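Local coordinates for protein L-serine ammonia-lyase (Rhizomucor miehei CAU432, PDB 5C3U) that belongs to the pyridoxal-phosphate-dependent enzyme family and holds pyridoxal-5'-phosphate in a pocket of an alpha/beta fold with two sheets, at residues Q62-R67 with I71-G76; I97-K102 with E130-K135; T165-N170 with A304-V309; P201-E206 with D296-L301. One frame throughout, in Å; residues are numbered along the deposited sequence.

Interaction 1 (Q62-R67 with I71-G76); sequences QAVQTR and IQFVCG
Ala63, on the last turns of helix 52-67, meets the ring of Phe73 at its edge: its CB lies near the ring plane, 3.6 Å from Phe73 CE1. One residue on, Val64 arrives obliquely to that ring and at roughly a right angle to the Phe73 side chain. Its CG2 methyl is 4.0 Å from Phe73 CZ and equally far from Ile71 CD1, so a single branch bridges both partners. Arg67 closes the helical side with its aliphatic root, CB standing 3.6 Å from Ile71 CG2, while its charged end is bonded through NH2 to Asn140.

On the facing segment, Ile71 and Phe73 pack on each other. Ile71 CG1 sits between the backbone N and the carbonyl carbon (chi1 55°), and from there CD1 lies over one face of the Phe73 ring, 3.8 Å above its plane and displaced toward the rim. No hydrogen bond spans the segments. Leu92 and Val85 of helix 79-92 touch Val64 and Phe73 respectively, extending the apolar patch. A helix that runs through a four-residue loop into a strand and packs back on it, here strand 72-75 of the four-stranded parallel sheet, is typical of alpha/beta folds.

Interaction 2 (I97-K102 with E130-K135); sequences IIVVPK and EVHARK
Val99 lays its two methyls against consecutive residues of helix 126-134. CG2 takes Ala133, reaching 3.8 Å from Ala133 CB, and CG1 takes His132, reaching 4.1 Å from His132 CD2. This division follows from the valine rotamer: with CG1 anti to the backbone N (chi1 -176°), CG2 is left anti to the carbonyl carbon, and the branches spread over neighbouring positions of the helix. The approach is close at the backbone too, Val99 CA and Ala133 CA being 5.8 Å apart, a spacing that the small alanine side chain permits.

His132 offers the edge of its imidazole, with the valine methyl near the ring plane and the two side chains crossing at about a right angle; the ring itself stacks with Tyr122. The ion pair lies within the helix itself. Arg134 grips Glu130 side-on, NE and NH1 both donating to OE2, which lies close to the guanidinium plane; the Arg134 NH1 to Glu130 OE2 distance is 3.1 Å.

With no hydrogen bond or salt bridge between them, strand and helix meet by van der Waals fit, an aliphatic pair at Ala133 and a methyl at an imidazole edge, while the ion pair ties successive helix turns together.

Interaction 3 (T165-N170 with A304-V309); sequences TQLNDN and AKDVVV
Leu167 and Val308 meet methyl to methyl, Leu167 CD1 lying 3.7 Å from Val308 CG2, and this one pair forms the tight part of the contact. The side chains reach toward each other tip to tip. Leu167 is nearly extended at its second torsion (chi2 171°), which carries CD1 out from the end of helix 150-166, while Val308 presents the methyl that stands anti to its carbonyl carbon. Both residues are buried, and Leu24 of strand 24-26 also packs on Leu167.

The remainder is looser. The second leucine methyl, CD2, comes no nearer than 4.4 Å to OD1 of Asp306, a van der Waals neighbour and not a polar partner; the aspartate side chain also touches Asn37 and Phe39 of the adjacent strand. Beyond it, Asn170 points its CB toward the strand, but that CB is still 4.8 Å from Asp306 OD1, and Asn168, Asp169 and Asn170 are exposed. These residues belong to the turn that ends the helix. Asn168 has positive phi (57°) and is the C-prime residue of a Schellman motif, its N bonded to Thr165 O at 2.9 Å and Asp169 N to Lys164 O. A type I' turn from Leu167 to Asn170 overlaps it, closed by Asn170 N to Leu167 O at 3.0 Å.

A Schellman-capped helix leading into strand 174-178, with the leucine just past its end set against the parallel neighbour 306-311, is typical of helices that cover the parallel strands of an alpha/beta sheet.

Interaction 4 (P201-E206 with D296-L301); sequences PVIAVE and DILPSL
Ile203 has the largest share of the buried surface, and its CD1 methyl is the point at which both opposing residues are met. Leu298 comes to it tip to tip, Leu298 CD1 lying 4.0 Å from Ile203 CD1. Ile297 approaches the same methyl with its beta branch, CG2 standing 4.3 Å from Ile203 CD1. One terminal carbon of the strand residue therefore touches two consecutive residues of the other segment. The isoleucine chain stops short of full extension (chi2 149°), an intermediate setting that leaves CD1 within reach of both.

Backbone separation is wide, 8.8 Å between the CA atoms of Ile203 and Ile297, so the gap is spanned by side chains alone and no hydrogen bond crosses it. Ile297 is the last residue of helix 293-297. Leu298 has already left helical angles, and its phi and psi of -124° and 87° lead the chain into a type I turn ending at Leu301, closed by a weak bond from Leu301 N to Leu298 O. The contact thus straddles the helix end, one partner on the final turn and one just beyond it.

Around this trio, Leu288 of helix 280-290 packs on both Ile203 and Ile297, and Ala174 of strand 174-178 touches both Ile203 and Leu298. Strand 202-207 itself lies between strands 174-178 and 253-258 in the six-stranded mixed sheet, with the end of helix 293-297 set against one face.

How the interactions relate
All four contacts set a strand against a helix or its end, without hydrogen bonds across. Interactions 1 and 2 share the four-stranded sheet, their neighbouring strands linked by probable backbone bonds from Ile97 N to Phe73 O and from Val99 N to Cys75 O. Interactions 3 and 4 belong to the larger sheet and are joined where Lys305 NZ probably bonds Ser300 O. Interactions 2 and 3 are the more buried; 1 and 4 are only partly so. Aromatic groups take part in the first pair alone; the second rests mainly on aliphatic methyls, with the Asp306 carboxylate at the margin of interaction 3. The side chains of Val308 and Ile203 lie about 14 and 13 Å from pyridoxal-5'-phosphate.

Interaction 1 (Q62-R67 with I71-G76)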
loop_
_atom_site.group_PDB
_atom_site.type_symbol
_atom_site.label_atom_id
_atom_site.label_comp_id
_atom_site.label_asym_id
_atom_site.label_seq_id
_atom_site.Cartn_x
_atom_site.Cartn_y
_atom_site.Cartn_z
ATOM N N GLN A 62 -12.476 -3.511 14.641
ATOM C CA GLN A 62 -13.776 -4.127 14.529
ATOM C C GLN A 62 -13.791 -5.571 15.029
ATOM O O GLN A 62 -14.770 -5.999 15.674
ATOM C CB GLN A 62 -14.312 -4.026 13.088
ATOM C CG GLN A 62 -15.783 -4.427 12.946
ATOM C CD GLN A 62 -16.696 -3.716 13.942
ATOM O OE1 GLN A 62 -16.736 -2.493 14.003
ATOM N NE2 GLN A 62 -17.441 -4.487 14.716
ATOM N N ALA A 63 -12.727 -6.327 14.746
ATOM C CA ALA A 63 -12.651 -7.696 15.238
ATOM C C ALA A 63 -12.752 -7.730 16.759
ATOM O O ALA A 63 -13.461 -8.583 17.313
ATOM C CB ALA A 63 -11.371 -8.385 14.781
ATOM N N VAL A 64 -12.035 -6.823 17.420
ATOM C CA VAL A 64 -12.059 -6.783 18.883
ATOM C C VAL A 64 -13.423 -6.291 19.403
ATOM O O VAL A 64 -13.948 -6.833 20.378
ATOM C CB VAL A 64 -10.889 -5.976 19.475
ATOM C CG1 VAL A 64 -11.075 -5.778 20.984
ATOM C CG2 VAL A 64 -9.566 -6.687 19.215
ATOM N N GLN A 65 -14.023 -5.315 18.727
ATOM C CA GLN A 65 -15.371 -4.831 19.117
ATOM C C GLN A 65 -16.387 -5.976 19.063
ATOM O O GLN A 65 -17.251 -6.096 19.925
ATOM C CB GLN A 65 -15.852 -3.708 18.199
ATOM C CG GLN A 65 -15.186 -2.366 18.413
ATOM C CD GLN A 65 -15.578 -1.738 19.739
ATOM O OE1 GLN A 65 -16.704 -1.256 19.902
ATOM N NE2 GLN A 65 -14.649 -1.736 20.693
ATOM N N THR A 66 -16.273 -6.834 18.059
ATOM C CA THR A 66 -17.231 -7.928 17.911
ATOM C C THR A 66 -16.898 -9.187 18.733
ATOM O O THR A 66 -17.791 -9.821 19.308
ATOM C CB THR A 66 -17.422 -8.277 16.422
ATOM O OG1 THR A 66 -17.828 -7.093 15.720
ATOM C CG2 THR A 66 -18.508 -9.327 16.266
ATOM N N ARG A 67 -15.620 -9.552 18.795
ATOM C CA ARG A 67 -15.216 -10.858 19.308
ATOM C C ARG A 67 -14.509 -10.805 20.667
ATOM O O ARG A 67 -14.246 -11.847 21.264
ATOM C CB ARG A 67 -14.285 -11.572 18.305
ATOM C CG ARG A 67 -14.851 -11.820 16.906
ATOM C CD ARG A 67 -15.612 -13.132 16.798
ATOM N NE ARG A 67 -14.831 -14.294 17.235
ATOM C CZ ARG A 67 -14.152 -15.105 16.431
ATOM N NH1 ARG A 67 -14.153 -14.911 15.111
ATOM N NH2 ARG A 67 -13.468 -16.114 16.950
ATOM N N ILE A 71 -9.329 -13.228 21.602
ATOM C CA ILE A 71 -9.001 -13.735 20.275
ATOM C C ILE A 71 -7.496 -13.736 20.057
ATOM O O ILE A 71 -6.733 -13.184 20.855
ATOM C CB ILE A 71 -9.666 -12.892 19.174
ATOM C CG1 ILE A 71 -9.276 -11.404 19.335
ATOM C CG2 ILE A 71 -11.172 -13.119 19.193
ATOM C CD1 ILE A 71 -9.604 -10.546 18.131
ATOM N N GLN A 72 -7.068 -14.388 18.980
ATOM C CA GLN A 72 -5.686 -14.285 18.537
ATOM C C GLN A 72 -5.752 -13.745 17.133
ATOM O O GLN A 72 -6.537 -14.254 16.329
ATOM C CB GLN A 72 -4.991 -15.652 18.511
ATOM C CG GLN A 72 -4.931 -16.372 19.850
ATOM C CD GLN A 72 -6.130 -17.277 20.069
ATOM O OE1 GLN A 72 -6.584 -17.952 19.145
ATOM N NE2 GLN A 72 -6.654 -17.290 21.294
ATOM N N PHE A 73 -4.963 -12.713 16.820
ATOM C CA PHE A 73 -4.851 -12.343 15.410
ATOM C C PHE A 73 -3.746 -13.196 14.800
ATOM O O PHE A 73 -2.739 -13.423 15.434
ATOM C CB PHE A 73 -4.486 -10.866 15.242
ATOM C CG PHE A 73 -5.614 -9.907 15.519
ATOM C CD1 PHE A 73 -6.767 -9.919 14.733
ATOM C CD2 PHE A 73 -5.497 -8.944 16.498
ATOM C CE1 PHE A 73 -7.800 -9.012 14.966
ATOM C CE2 PHE A 73 -6.531 -8.032 16.739
ATOM C CZ PHE A 73 -7.683 -8.079 15.976
ATOM N N VAL A 74 -3.945 -13.675 13.580
ATOM C CA VAL A 74 -2.940 -14.507 12.913
ATOM C C VAL A 74 -2.659 -13.838 11.574
ATOM O O VAL A 74 -3.592 -13.458 10.851
ATOM C CB VAL A 74 -3.465 -15.954 12.694
ATOM C CG1 VAL A 74 -2.427 -16.810 11.967
ATOM C CG2 VAL A 74 -3.848 -16.588 14.038
ATOM N N CYS A 75 -1.386 -13.687 11.226
ATOM C CA CYS A 75 -1.061 -13.040 9.964
ATOM C C CYS A 75 0.289 -13.464 9.424
ATOM O O CYS A 75 1.267 -13.495 10.167
ATOM C CB CYS A 75 -1.111 -11.511 10.122
ATOM S SG CYS A 75 -1.082 -10.626 8.545
ATOM N N GLY A 76 0.314 -13.781 8.131
ATOM C CA GLY A 76 1.566 -13.968 7.381
ATOM C C GLY A 76 1.568 -13.211 6.043
ATOM O O GLY A 76 2.415 -13.483 5.180
#

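Interaction 2 (I97-K102 with E130-K135)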
loop_
_atom_site.group_PDB
_atom_site.type_symbol
_atom_site.label_atom_id
_atom_site.label_comp_id
_atom_site.label_asym_id
_atom_site.label_seq_id
_atom_site.Cartn_x
_atom_site.Cartn_y
_atom_site.Cartn_z
ATOM N N ILE A 97 -0.214 -13.882 16.460
ATOM C CA ILE A 97 0.674 -14.918 15.959
ATOM C C ILE A 97 1.088 -14.462 14.554
ATOM O O ILE A 97 0.247 -14.365 13.643
ATOM C CB ILE A 97 -0.040 -16.305 15.892
ATOM C CG1 ILE A 97 -0.499 -16.748 17.289
ATOM C CG2 ILE A 97 0.853 -17.348 15.223
ATOM C CD1 ILE A 97 -1.788 -17.549 17.277
ATOM N N ILE A 98 2.379 -14.220 14.377
ATOM C CA ILE A 98 2.867 -13.620 13.149
ATOM C C ILE A 98 3.879 -14.542 12.458
ATOM O O ILE A 98 4.825 -14.982 13.093
ATOM C CB ILE A 98 3.516 -12.238 13.433
ATOM C CG1 ILE A 98 2.485 -11.255 14.012
ATOM C CG2 ILE A 98 4.191 -11.692 12.178
ATOM C CD1 ILE A 98 1.250 -11.030 13.152
ATOM N N VAL A 99 3.664 -14.842 11.177
ATOM C CA VAL A 99 4.650 -15.624 10.409
ATOM C C VAL A 99 5.347 -14.731 9.369
ATOM O O VAL A 99 4.689 -13.998 8.594
ATOM C CB VAL A 99 3.991 -16.843 9.705
ATOM C CG1 VAL A 99 5.031 -17.705 8.985
ATOM C CG2 VAL A 99 3.233 -17.687 10.722
ATOM N N VAL A 100 6.672 -14.829 9.308
ATOM C CA VAL A 100 7.431 -14.084 8.289
ATOM C C VAL A 100 8.398 -15.069 7.607
ATOM O O VAL A 100 8.702 -16.113 8.203
ATOM C CB VAL A 100 8.176 -12.890 8.903
ATOM C CG1 VAL A 100 7.218 -11.969 9.691
ATOM C CG2 VAL A 100 9.318 -13.363 9.794
ATOM N N PRO A 101 8.817 -14.784 6.347
ATOM C CA PRO A 101 9.705 -15.706 5.635
ATOM C C PRO A 101 11.014 -15.876 6.368
ATOM O O PRO A 101 11.428 -14.985 7.128
ATOM C CB PRO A 101 9.951 -15.009 4.288
ATOM C CG PRO A 101 8.767 -14.127 4.086
ATOM C CD PRO A 101 8.342 -13.697 5.468
ATOM N N LYS A 102 11.655 -17.022 6.136
ATOM C CA LYS A 102 12.900 -17.388 6.815
ATOM C C LYS A 102 13.959 -16.289 6.827
ATOM O O LYS A 102 14.657 -16.136 7.825
ATOM C CB LYS A 102 13.480 -18.675 6.209
ATOM N N GLU A 130 2.210 -16.744 4.313
ATOM C CA GLU A 130 0.760 -16.669 4.375
ATOM C C GLU A 130 0.119 -18.056 4.419
ATOM O O GLU A 130 -0.826 -18.273 5.176
ATOM C CB GLU A 130 0.180 -15.863 3.206
ATOM C CG GLU A 130 -1.338 -15.714 3.280
ATOM C CD GLU A 130 -1.959 -15.071 2.055
ATOM O OE1 GLU A 130 -1.217 -14.623 1.147
ATOM O OE2 GLU A 130 -3.208 -15.024 2.001
ATOM N N VAL A 131 0.609 -18.963 3.568
ATOM C CA VAL A 131 0.056 -20.317 3.482
ATOM C C VAL A 131 0.216 -21.011 4.826
ATOM O O VAL A 131 -0.736 -21.596 5.334
ATOM C CB VAL A 131 0.658 -21.135 2.310
ATOM C CG1 VAL A 131 0.458 -22.637 2.514
ATOM C CG2 VAL A 131 0.042 -20.692 0.981
ATOM N N HIS A 132 1.399 -20.883 5.419
ATOM C CA HIS A 132 1.680 -21.437 6.729
ATOM C C HIS A 132 0.855 -20.793 7.815
ATOM O O HIS A 132 0.208 -21.489 8.606
ATOM C CB HIS A 132 3.151 -21.297 7.054
ATOM C CG HIS A 132 3.575 -22.079 8.264
ATOM N ND1 HIS A 132 3.575 -23.429 8.292
ATOM C CD2 HIS A 132 4.022 -21.659 9.510
ATOM C CE1 HIS A 132 3.997 -23.849 9.499
ATOM N NE2 HIS A 132 4.278 -22.766 10.242
ATOM N N ALA A 133 0.841 -19.462 7.855
ATOM C CA ALA A 133 0.012 -18.747 8.843
ATOM C C ALA A 133 -1.448 -19.185 8.821
ATOM O O ALA A 133 -2.067 -19.341 9.869
ATOM C CB ALA A 133 0.120 -17.231 8.668
ATOM N N ARG A 134 -2.002 -19.403 7.630
ATOM C CA ARG A 134 -3.399 -19.797 7.532
ATOM C C ARG A 134 -3.717 -21.101 8.246
ATOM O O ARG A 134 -4.816 -21.244 8.795
ATOM C CB ARG A 134 -3.873 -19.837 6.084
ATOM C CG ARG A 134 -4.093 -18.444 5.518
ATOM C CD ARG A 134 -4.669 -18.483 4.107
ATOM N NE ARG A 134 -4.841 -17.122 3.591
ATOM C CZ ARG A 134 -5.881 -16.343 3.865
ATOM N NH1 ARG A 134 -5.946 -15.111 3.367
ATOM N NH2 ARG A 134 -6.845 -16.784 4.658
ATOM N N LYS A 135 -2.749 -22.011 8.286
ATOM C CA LYS A 135 -2.906 -23.298 8.983
ATOM C C LYS A 135 -2.759 -23.191 10.512
ATOM O O LYS A 135 -2.891 -24.196 11.211
ATOM C CB LYS A 135 -1.890 -24.338 8.489
ATOM C CG LYS A 135 -1.519 -24.306 7.020
ATOM C CD LYS A 135 -2.497 -25.047 6.133
ATOM C CE LYS A 135 -1.809 -25.489 4.847
ATOM N NZ LYS A 135 -2.791 -25.619 3.732
#

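Interaction 3 (T165-N170 with A304-V309)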
loop_
_atom_site.group_PDB
_atom_site.type_symbol
_atom_site.label_atom_id
_atom_site.label_comp_id
_atom_site.label_asym_id
_atom_site.label_seq_id
_atom_site.Cartn_x
_atom_site.Cartn_y
_atom_site.Cartn_z
ATOM N N THR A 165 -10.275 17.518 2.668
ATOM C CA THR A 165 -10.023 18.643 3.555
ATOM C C THR A 165 -8.719 19.342 3.179
ATOM O O THR A 165 -8.690 20.561 2.970
ATOM C CB THR A 165 -9.988 18.189 5.027
ATOM O OG1 THR A 165 -11.265 17.654 5.374
ATOM C CG2 THR A 165 -9.689 19.355 5.943
ATOM N N GLN A 166 -7.647 18.561 3.074
ATOM C CA GLN A 166 -6.325 19.110 2.804
ATOM C C GLN A 166 -6.238 19.836 1.470
ATOM O O GLN A 166 -5.456 20.775 1.334
ATOM C CB GLN A 166 -5.264 18.014 2.899
ATOM C CG GLN A 166 -5.117 17.489 4.314
ATOM C CD GLN A 166 -4.196 16.288 4.405
ATOM O OE1 GLN A 166 -4.276 15.362 3.595
ATOM N NE2 GLN A 166 -3.347 16.279 5.418
ATOM N N LEU A 167 -7.042 19.424 0.493
ATOM C CA LEU A 167 -7.038 20.090 -0.810
ATOM C C LEU A 167 -8.161 21.120 -0.949
ATOM O O LEU A 167 -8.472 21.558 -2.065
ATOM C CB LEU A 167 -7.143 19.072 -1.944
ATOM C CG LEU A 167 -5.936 18.154 -2.157
ATOM C CD1 LEU A 167 -6.316 17.072 -3.155
ATOM C CD2 LEU A 167 -4.730 18.957 -2.634
ATOM N N ASN A 168 -8.774 21.477 0.182
ATOM C CA ASN A 168 -9.802 22.530 0.221
ATOM C C ASN A 168 -10.970 22.241 -0.716
ATOM O O ASN A 168 -11.477 23.136 -1.388
ATOM C CB ASN A 168 -9.179 23.897 -0.105
ATOM C CG ASN A 168 -8.005 24.240 0.799
ATOM O OD1 ASN A 168 -8.158 24.360 2.010
ATOM N ND2 ASN A 168 -6.824 24.408 0.205
ATOM N N ASP A 169 -11.384 20.974 -0.755
ATOM C CA ASP A 169 -12.480 20.507 -1.614
ATOM C C ASP A 169 -12.260 20.697 -3.131
ATOM O O ASP A 169 -13.198 20.557 -3.913
ATOM C CB ASP A 169 -13.819 21.109 -1.147
ATOM C CG ASP A 169 -15.035 20.378 -1.712
ATOM O OD1 ASP A 169 -14.883 19.250 -2.241
ATOM O OD2 ASP A 169 -16.153 20.942 -1.629
ATOM N N ASN A 170 -11.024 20.978 -3.543
ATOM C CA ASN A 170 -10.676 21.019 -4.968
ATOM C C ASN A 170 -10.265 19.629 -5.433
ATOM O O ASN A 170 -9.202 19.156 -5.041
ATOM C CB ASN A 170 -9.502 21.969 -5.248
ATOM C CG ASN A 170 -9.810 23.414 -4.912
ATOM O OD1 ASN A 170 -9.109 24.036 -4.111
ATOM N ND2 ASN A 170 -10.849 23.959 -5.528
ATOM N N ALA A 304 -2.163 24.932 -13.187
ATOM C CA ALA A 304 -3.464 25.163 -12.558
ATOM C C ALA A 304 -4.070 23.872 -11.991
ATOM O O ALA A 304 -5.151 23.893 -11.397
ATOM C CB ALA A 304 -4.421 25.785 -13.565
ATOM N N LYS A 305 -3.378 22.750 -12.175
ATOM C CA LYS A 305 -3.924 21.449 -11.776
ATOM C C LYS A 305 -3.065 20.751 -10.728
ATOM O O LYS A 305 -1.875 21.052 -10.593
ATOM C CB LYS A 305 -4.138 20.561 -12.999
ATOM C CG LYS A 305 -5.296 21.035 -13.865
ATOM C CD LYS A 305 -5.371 20.282 -15.177
ATOM C CE LYS A 305 -6.655 20.626 -15.916
ATOM N NZ LYS A 305 -6.610 20.165 -17.334
ATOM N N ASP A 306 -3.691 19.833 -9.989
ATOM C CA ASP A 306 -3.064 19.142 -8.858
ATOM C C ASP A 306 -2.999 17.634 -9.125
ATOM O O ASP A 306 -3.964 17.055 -9.635
ATOM C CB ASP A 306 -3.887 19.371 -7.581
ATOM C CG ASP A 306 -3.910 20.841 -7.119
ATOM O OD1 ASP A 306 -4.856 21.215 -6.386
ATOM O OD2 ASP A 306 -2.995 21.623 -7.458
ATOM N N VAL A 307 -1.854 17.017 -8.816
ATOM C CA VAL A 307 -1.774 15.555 -8.787
ATOM C C VAL A 307 -1.346 15.132 -7.390
ATOM O O VAL A 307 -0.491 15.769 -6.764
ATOM C CB VAL A 307 -0.856 14.954 -9.885
ATOM C CG1 VAL A 307 0.593 15.375 -9.703
ATOM C CG2 VAL A 307 -0.968 13.432 -9.910
ATOM N N VAL A 308 -1.987 14.073 -6.881
ATOM C CA VAL A 308 -1.707 13.573 -5.529
ATOM C C VAL A 308 -1.062 12.188 -5.645
ATOM O O VAL A 308 -1.581 11.327 -6.337
ATOM C CB VAL A 308 -2.997 13.435 -4.675
ATOM C CG1 VAL A 308 -2.699 12.758 -3.337
ATOM C CG2 VAL A 308 -3.644 14.790 -4.420
ATOM N N VAL A 309 0.078 11.990 -4.993
ATOM C CA VAL A 309 0.733 10.669 -5.012
ATOM C C VAL A 309 0.576 10.083 -3.626
ATOM O O VAL A 309 0.972 10.729 -2.645
ATOM C CB VAL A 309 2.234 10.778 -5.361
ATOM C CG1 VAL A 309 2.895 9.398 -5.398
ATOM C CG2 VAL A 309 2.416 11.507 -6.682
#

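Interaction 4 (P201-E206 with D296-L301)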
loop_
_atom_site.group_PDB
_atom_site.type_symbol
_atom_site.label_atom_id
_atom_site.label_comp_id
_atom_site.label_asym_id
_atom_site.label_seq_id
_atom_site.Cartn_x
_atom_site.Cartn_y
_atom_site.Cartn_z
ATOM N N PRO A 201 -9.710 10.668 -11.754
ATOM C CA PRO A 201 -9.043 9.443 -12.214
ATOM C C PRO A 201 -8.096 8.916 -11.151
ATOM O O PRO A 201 -7.454 9.705 -10.457
ATOM C CB PRO A 201 -8.200 9.898 -13.418
ATOM C CG PRO A 201 -8.631 11.295 -13.727
ATOM C CD PRO A 201 -9.247 11.860 -12.485
ATOM N N VAL A 202 -8.042 7.601 -11.014
ATOM C CA VAL A 202 -7.042 6.971 -10.171
ATOM C C VAL A 202 -6.091 6.252 -11.119
ATOM O O VAL A 202 -6.521 5.467 -11.966
ATOM C CB VAL A 202 -7.660 5.979 -9.149
ATOM C CG1 VAL A 202 -6.567 5.331 -8.317
ATOM C CG2 VAL A 202 -8.671 6.684 -8.255
ATOM N N ILE A 203 -4.799 6.562 -11.015
ATOM C CA ILE A 203 -3.818 5.843 -11.770
ATOM C C ILE A 203 -3.337 4.725 -10.861
ATOM O O ILE A 203 -2.738 4.975 -9.798
ATOM C CB ILE A 203 -2.702 6.781 -12.274
ATOM C CG1 ILE A 203 -3.355 7.838 -13.162
ATOM C CG2 ILE A 203 -1.657 5.999 -13.063
ATOM C CD1 ILE A 203 -2.661 9.170 -13.137
ATOM N N ALA A 204 -3.635 3.499 -11.284
ATOM C CA ALA A 204 -3.372 2.297 -10.496
ATOM C C ALA A 204 -2.046 1.721 -10.958
ATOM O O ALA A 204 -1.973 1.144 -12.027
ATOM C CB ALA A 204 -4.492 1.274 -10.688
ATOM N N VAL A 205 -0.999 1.833 -10.132
ATOM C CA VAL A 205 0.344 1.484 -10.587
ATOM C C VAL A 205 0.834 0.148 -10.015
ATOM O O VAL A 205 0.691 -0.114 -8.834
ATOM C CB VAL A 205 1.367 2.622 -10.312
ATOM C CG1 VAL A 205 1.338 3.049 -8.850
ATOM C CG2 VAL A 205 2.774 2.196 -10.722
ATOM N N GLU A 206 1.423 -0.674 -10.876
ATOM C CA GLU A 206 2.020 -1.953 -10.512
ATOM C C GLU A 206 3.401 -1.990 -11.167
ATOM O O GLU A 206 3.754 -1.085 -11.928
ATOM C CB GLU A 206 1.159 -3.116 -11.071
ATOM C CG GLU A 206 -0.156 -3.368 -10.330
ATOM C CD GLU A 206 -1.025 -4.439 -10.991
ATOM O OE1 GLU A 206 -1.353 -4.289 -12.197
ATOM O OE2 GLU A 206 -1.382 -5.432 -10.304
ATOM N N ASP A 296 2.403 11.851 -20.064
ATOM C CA ASP A 296 1.958 11.020 -21.191
ATOM C C ASP A 296 0.579 10.399 -20.923
ATOM O O ASP A 296 -0.218 10.200 -21.844
ATOM C CB ASP A 296 2.994 9.935 -21.503
ATOM N N ILE A 297 0.301 10.112 -19.653
ATOM C CA ILE A 297 -0.993 9.567 -19.231
ATOM C C ILE A 297 -2.070 10.659 -19.193
ATOM O O ILE A 297 -3.203 10.438 -19.626
ATOM C CB ILE A 297 -0.874 8.867 -17.851
ATOM C CG1 ILE A 297 0.078 7.667 -17.951
ATOM C CG2 ILE A 297 -2.244 8.434 -17.336
ATOM C CD1 ILE A 297 0.581 7.141 -16.618
ATOM N N LEU A 298 -1.716 11.834 -18.679
ATOM C CA LEU A 298 -2.659 12.950 -18.603
ATOM C C LEU A 298 -2.077 14.169 -19.319
ATOM O O LEU A 298 -1.425 15.008 -18.692
ATOM C CB LEU A 298 -2.982 13.287 -17.143
ATOM C CG LEU A 298 -3.543 12.190 -16.230
ATOM C CD1 LEU A 298 -3.488 12.665 -14.793
ATOM C CD2 LEU A 298 -4.966 11.806 -16.605
ATOM N N PRO A 299 -2.305 14.275 -20.644
ATOM C CA PRO A 299 -1.646 15.351 -21.400
ATOM C C PRO A 299 -2.144 16.765 -21.066
ATOM O O PRO A 299 -1.477 17.740 -21.415
ATOM C CB PRO A 299 -1.943 14.989 -22.865
ATOM C CG PRO A 299 -2.311 13.540 -22.840
ATOM C CD PRO A 299 -3.041 13.362 -21.537
ATOM N N SER A 300 -3.287 16.864 -20.383
ATOM C CA SER A 300 -3.895 18.151 -20.028
ATOM C C SER A 300 -3.269 18.850 -18.823
ATOM O O SER A 300 -3.606 20.005 -18.540
ATOM C CB SER A 300 -5.393 17.984 -19.751
ATOM O OG SER A 300 -6.097 17.598 -20.916
ATOM N N LEU A 301 -2.388 18.160 -18.097
ATOM C CA LEU A 301 -1.801 18.733 -16.878
ATOM C C LEU A 301 -1.230 20.135 -17.112
ATOM O O LEU A 301 -0.595 20.396 -18.141
ATOM C CB LEU A 301 -0.733 17.811 -16.289
ATOM C CG LEU A 301 -1.200 16.501 -15.639
ATOM C CD1 LEU A 301 0.007 15.748 -15.087
ATOM C CD2 LEU A 301 -2.240 16.739 -14.546
#